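Local atomic coordinates of putative sulfatase yidJ (Bacteroides fragilis, PDB entry 2QZU), a protein that probably hydrolyses sulfate esters as a metal-binding arylsulfatase of the sulfatase family. Residues R349-L354 with E387-G391; T381-S385 with K394-Q399. The contacts are given in a common frame with arbitrary orientation. Residues are numbered along the deposited sequence.

Interaction 1 (R349-L354 with E387-G391); sequences RKSDPL and EVLTG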
loop_
_atom_site.group_PDB
_atom_site.type_symbol
_atom_site.label_atom_id
_atom_site.label_comp_id
_atom_site.label_asym_id
_atom_site.label_seq_id
_atom_site.Cartn_x
_atom_site.Cartn_y
_atom_site.Cartn_z
ATOM N N ARG A 349 -7.376 -4.185 -40.700
ATOM C CA ARG A 349 -8.121 -5.436 -40.672
ATOM C C ARG A 349 -8.873 -5.483 -39.346
ATOM O O ARG A 349 -8.283 -5.262 -38.289
ATOM C CB ARG A 349 -7.171 -6.639 -40.776
ATOM C CG ARG A 349 -6.328 -6.671 -42.050
ATOM C CD ARG A 349 -5.843 -8.084 -42.358
ATOM N NE ARG A 349 -4.934 -8.622 -41.347
ATOM C CZ ARG A 349 -3.629 -8.371 -41.301
ATOM N NH1 ARG A 349 -2.882 -8.906 -40.345
ATOM N NH2 ARG A 349 -3.065 -7.590 -42.214
ATOM N N LYS A 350 -10.172 -5.761 -39.407
ATOM C CA LYS A 350 -11.011 -5.821 -38.212
ATOM C C LYS A 350 -10.341 -6.555 -37.054
ATOM O O LYS A 350 -9.893 -5.933 -36.088
ATOM C CB LYS A 350 -12.341 -6.482 -38.546
ATOM N N SER A 351 -10.281 -7.877 -37.153
ATOM C CA SER A 351 -9.666 -8.698 -36.116
ATOM C C SER A 351 -8.893 -9.842 -36.755
ATOM O O SER A 351 -9.362 -10.462 -37.709
ATOM C CB SER A 351 -10.735 -9.273 -35.181
ATOM O OG SER A 351 -11.494 -8.245 -34.567
ATOM N N ASP A 352 -7.705 -10.114 -36.230
ATOM C CA ASP A 352 -6.879 -11.192 -36.754
ATOM C C ASP A 352 -6.733 -12.240 -35.654
ATOM O O ASP A 352 -6.330 -11.920 -34.538
ATOM C CB ASP A 352 -5.505 -10.654 -37.151
ATOM C CG ASP A 352 -4.764 -11.585 -38.082
ATOM O OD1 ASP A 352 -4.661 -12.790 -37.767
ATOM O OD2 ASP A 352 -4.280 -11.111 -39.130
ATOM N N PRO A 353 -7.067 -13.506 -35.955
ATOM C CA PRO A 353 -6.965 -14.582 -34.965
ATOM C C PRO A 353 -5.566 -15.176 -34.773
ATOM O O PRO A 353 -5.393 -16.103 -33.987
ATOM C CB PRO A 353 -7.950 -15.617 -35.495
ATOM C CG PRO A 353 -7.757 -15.497 -36.972
ATOM C CD PRO A 353 -7.728 -13.988 -37.182
ATOM N N LEU A 354 -4.577 -14.647 -35.486
ATOM C CA LEU A 354 -3.203 -15.151 -35.381
ATOM C C LEU A 354 -2.734 -15.218 -33.925
ATOM O O LEU A 354 -2.764 -14.215 -33.219
ATOM C CB LEU A 354 -2.252 -14.243 -36.163
ATOM C CG LEU A 354 -0.791 -14.703 -36.171
ATOM C CD1 LEU A 354 -0.657 -15.959 -37.026
ATOM C CD2 LEU A 354 0.095 -13.590 -36.716
ATOM N N GLU A 387 2.424 -13.358 -42.078
ATOM C CA GLU A 387 1.088 -13.460 -41.504
ATOM C C GLU A 387 0.595 -12.083 -41.051
ATOM O O GLU A 387 -0.548 -11.709 -41.306
ATOM C CB GLU A 387 1.099 -14.413 -40.304
ATOM C CG GLU A 387 1.283 -15.898 -40.620
ATOM C CD GLU A 387 2.667 -16.252 -41.142
ATOM O OE1 GLU A 387 3.647 -15.557 -40.800
ATOM O OE2 GLU A 387 2.777 -17.252 -41.883
ATOM N N VAL A 388 1.458 -11.331 -40.376
ATOM C CA VAL A 388 1.085 -10.009 -39.897
ATOM C C VAL A 388 0.798 -9.044 -41.050
ATOM O O VAL A 388 -0.210 -8.342 -41.044
ATOM C CB VAL A 388 2.196 -9.409 -38.998
ATOM C CG1 VAL A 388 1.871 -7.966 -38.654
ATOM C CG2 VAL A 388 2.327 -10.233 -37.722
ATOM N N LEU A 389 1.680 -9.031 -42.044
ATOM C CA LEU A 389 1.523 -8.138 -43.189
ATOM C C LEU A 389 0.318 -8.435 -44.079
ATOM O O LEU A 389 -0.433 -7.529 -44.441
ATOM C CB LEU A 389 2.789 -8.168 -44.051
ATOM C CG LEU A 389 4.075 -7.574 -43.472
ATOM C CD1 LEU A 389 5.242 -7.926 -44.388
ATOM C CD2 LEU A 389 3.939 -6.063 -43.333
ATOM N N THR A 390 0.131 -9.704 -44.422
ATOM C CA THR A 390 -0.956 -10.099 -45.313
ATOM C C THR A 390 -2.255 -10.493 -44.629
ATOM O O THR A 390 -3.333 -10.355 -45.207
ATOM C CB THR A 390 -0.531 -11.280 -46.204
ATOM O OG1 THR A 390 -0.266 -12.424 -45.383
ATOM C CG2 THR A 390 0.722 -10.930 -46.997
ATOM N N GLY A 391 -2.157 -10.984 -43.400
ATOM C CA GLY A 391 -3.349 -11.414 -42.701
ATOM C C GLY A 391 -3.579 -12.888 -42.979
ATOM O O GLY A 391 -4.580 -13.463 -42.552
HETATM O O HOH W 1 -2.434 -13.373 -39.918
#

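Interaction 2 (T381-S385 with K394-Q399); sequences TFDLS and KKDLVQ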
loop_
_atom_site.group_PDB
_atom_site.type_symbol
_atom_site.label_atom_id
_atom_site.label_comp_id
_atom_site.label_asym_id
_atom_site.label_seq_id
_atom_site.Cartn_x
_atom_site.Cartn_y
_atom_site.Cartn_z
ATOM N N THR A 381 12.107 -17.950 -31.539
ATOM C CA THR A 381 10.692 -17.628 -31.700
ATOM C C THR A 381 10.201 -17.551 -33.153
ATOM O O THR A 381 10.999 -17.537 -34.094
ATOM C CB THR A 381 10.351 -16.331 -30.939
ATOM O OG1 THR A 381 11.133 -15.247 -31.451
ATOM C CG2 THR A 381 10.664 -16.503 -29.452
ATOM N N PHE A 382 8.881 -17.512 -33.326
ATOM C CA PHE A 382 8.269 -17.486 -34.657
ATOM C C PHE A 382 8.370 -16.175 -35.435
ATOM O O PHE A 382 8.091 -15.102 -34.901
ATOM C CB PHE A 382 6.782 -17.860 -34.576
ATOM C CG PHE A 382 6.515 -19.229 -34.013
ATOM C CD1 PHE A 382 6.309 -19.407 -32.645
ATOM C CD2 PHE A 382 6.439 -20.336 -34.854
ATOM C CE1 PHE A 382 6.030 -20.669 -32.124
ATOM C CE2 PHE A 382 6.161 -21.602 -34.342
ATOM C CZ PHE A 382 5.953 -21.770 -32.975
ATOM N N ASP A 383 8.769 -16.275 -36.702
ATOM C CA ASP A 383 8.851 -15.114 -37.583
ATOM C C ASP A 383 7.497 -15.117 -38.286
ATOM O O ASP A 383 7.280 -15.874 -39.235
ATOM C CB ASP A 383 9.962 -15.280 -38.625
ATOM C CG ASP A 383 10.039 -14.108 -39.591
ATOM O OD1 ASP A 383 9.042 -13.364 -39.717
ATOM O OD2 ASP A 383 11.095 -13.938 -40.239
ATOM N N LEU A 384 6.587 -14.276 -37.814
ATOM C CA LEU A 384 5.243 -14.220 -38.376
ATOM C C LEU A 384 5.029 -12.976 -39.233
ATOM O O LEU A 384 3.900 -12.521 -39.408
ATOM C CB LEU A 384 4.219 -14.243 -37.233
ATOM C CG LEU A 384 4.289 -15.452 -36.289
ATOM C CD1 LEU A 384 3.420 -15.214 -35.062
ATOM C CD2 LEU A 384 3.849 -16.699 -37.030
ATOM N N SER A 385 6.114 -12.441 -39.778
ATOM C CA SER A 385 6.034 -11.234 -40.593
ATOM C C SER A 385 5.042 -11.314 -41.754
ATOM O O SER A 385 4.281 -10.371 -41.994
ATOM C CB SER A 385 7.427 -10.869 -41.121
ATOM O OG SER A 385 8.004 -11.950 -41.829
ATOM N N LYS A 394 -2.353 -18.880 -39.965
ATOM C CA LYS A 394 -1.415 -19.970 -39.724
ATOM C C LYS A 394 -2.114 -20.852 -38.693
ATOM O O LYS A 394 -1.735 -20.886 -37.524
ATOM C CB LYS A 394 -0.095 -19.430 -39.164
ATOM C CG LYS A 394 0.979 -20.490 -38.971
ATOM C CD LYS A 394 2.283 -19.880 -38.481
ATOM C CE LYS A 394 3.301 -20.963 -38.161
ATOM N NZ LYS A 394 4.589 -20.403 -37.667
ATOM N N LYS A 395 -3.150 -21.552 -39.148
ATOM C CA LYS A 395 -3.962 -22.423 -38.301
ATOM C C LYS A 395 -3.203 -23.456 -37.475
ATOM O O LYS A 395 -3.694 -23.905 -36.440
ATOM C CB LYS A 395 -5.019 -23.123 -39.154
ATOM N N ASP A 396 -2.014 -23.842 -37.921
ATOM C CA ASP A 396 -1.233 -24.835 -37.191
ATOM C C ASP A 396 -0.371 -24.224 -36.090
ATOM O O ASP A 396 0.361 -24.937 -35.404
ATOM C CB ASP A 396 -0.337 -25.611 -38.155
ATOM C CG ASP A 396 0.659 -24.719 -38.867
ATOM O OD1 ASP A 396 0.223 -23.776 -39.561
ATOM O OD2 ASP A 396 1.877 -24.963 -38.732
ATOM N N LEU A 397 -0.459 -22.911 -35.916
ATOM C CA LEU A 397 0.344 -22.245 -34.898
ATOM C C LEU A 397 -0.066 -22.628 -33.482
ATOM O O LEU A 397 -1.232 -22.511 -33.095
ATOM C CB LEU A 397 0.268 -20.724 -35.071
ATOM C CG LEU A 397 1.088 -19.843 -34.121
ATOM C CD1 LEU A 397 2.564 -20.231 -34.153
ATOM C CD2 LEU A 397 0.910 -18.393 -34.538
ATOM N N VAL A 398 0.915 -23.099 -32.723
ATOM C CA VAL A 398 0.722 -23.495 -31.337
ATOM C C VAL A 398 1.841 -22.825 -30.548
ATOM O O VAL A 398 3.009 -22.879 -30.949
ATOM C CB VAL A 398 0.813 -25.029 -31.175
ATOM C CG1 VAL A 398 0.752 -25.406 -29.704
ATOM C CG2 VAL A 398 -0.322 -25.697 -31.945
ATOM N N GLN A 399 1.484 -22.184 -29.442
ATOM C CA GLN A 399 2.461 -21.489 -28.612
ATOM C C GLN A 399 2.722 -22.238 -27.313
ATOM O O GLN A 399 1.826 -22.880 -26.762
ATOM C CB GLN A 399 1.969 -20.074 -28.288
ATOM C CG GLN A 399 1.852 -19.146 -29.491
ATOM C CD GLN A 399 3.196 -18.647 -29.990
ATOM O OE1 GLN A 399 4.246 -19.004 -29.453
ATOM N NE2 GLN A 399 3.169 -17.809 -31.023
#

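Interaction 1 (R349-L354 with E387-G391)
R349-L354 turns a corner at K350, carries a short, weakly bonded strand at about S351-D352 and continues as loop through P353 and L354, running past the C-terminal end of the helix ending at T390. The CA atoms of D352 and G391 are 6.9 Å apart, those of L354 and E387 7.7 Å. G391, whose N bonds E387 O at 2.7 Å, leaves the helix with positive phi. A CB there would clash with R349 NE and with the carbonyl O of T390, so the position calls for glycine, and R349 CZ comes within 3.4 Å of G391 CA, which lies over one face of the guanidinium. R349 reaches across to the last helical turn, with NH1 donating to V388 O at 2.8 Å and NH2 to the same O at 3.2 Å. Its charge is balanced by a salt bridge from R349 NH1 to D352 OD2 (2.9 Å). Strand 349-352 is one of the two outermost strands, next to strand 64-66, of the mixed eight-stranded sheet of the alkaline phosphatase-like sulfatase fold, where R349 and D352 pair through their backbones with G63 and N65; the helix also packs on helix 361-368 through V388 and L389. D352 OD1 accepts from L354 N (2.9 Å) in an Asx turn, while water 1 hydrogen-bonds both D352 OD2 (3.0 Å) and E387 O (2.9 Å). Beside the Asx turn L354 CD2 meets E387 CB at 3.8 Å and V388 CG2 at 4.2 Å, whereas the carboxylate of E387 leads away from 349-354.

Interaction 2 (T381-S385 with K394-Q399)
F382, L384 and K394 carry most of the buried surface where T381-S385 meets K394-Q399, two irregular pieces of chain on either side of a short helix. F382 is central. L397 CD1 sits over its ring at 3.7 Å from the centroid and 6° off the normal, a CH-pi contact, while F382 CE1 comes within 3.6 Å of Q399 OE1, and F382 CD2 within 3.4 Å of K394 NZ. K394, fully extended in all four chi angles, rests its CD on L384 CD2 (3.8 Å); L384 CD1 also meets L397 CD2 at 4.1 Å. A type I turn from K394 to L397, closed by L397 N to K394 O (2.9 Å), brings K394 and L397 to the same side. L384 holds the N-cap position of helix 385-390, inside an Asx turn in which D383 OD1 accepts from S385 N (3.1 Å). Polar fixing comes from elsewhere: the amide of Q399 bonds D360 and M355, and the backbone N of F382 also bonds D360. The contact itself therefore holds mainly through apolar and CH-pi packing, with K394 giving both its methylenes and an NZ beside the ring, where Q399 OE1 and V398 O also lie.

Followed from the N terminus, the segments run 349-354, 381-385, 387-391, 394-399, so the two contacts cross. Interaction 1 closes a span of 32 residues that includes helix 361-368, returning helix 385-390 to an outer strand of the large sheet. Interaction 2 spans just eight residues, closing around helix 385-390 before strand 399-404 of the four-stranded C-terminal sheet. Their centres lie about 12 Å apart and they touch chiefly through L354, whose CD1 packs on L397 CD2 (3.8 Å) and whose CD2 packs on L384 CD1 (4.1 Å); E387 CG also meets K394 CB (4.1 Å), so the loop leaving strand 349-352, the start of helix 385-390 and the turn leading into strand 399-404 pack together.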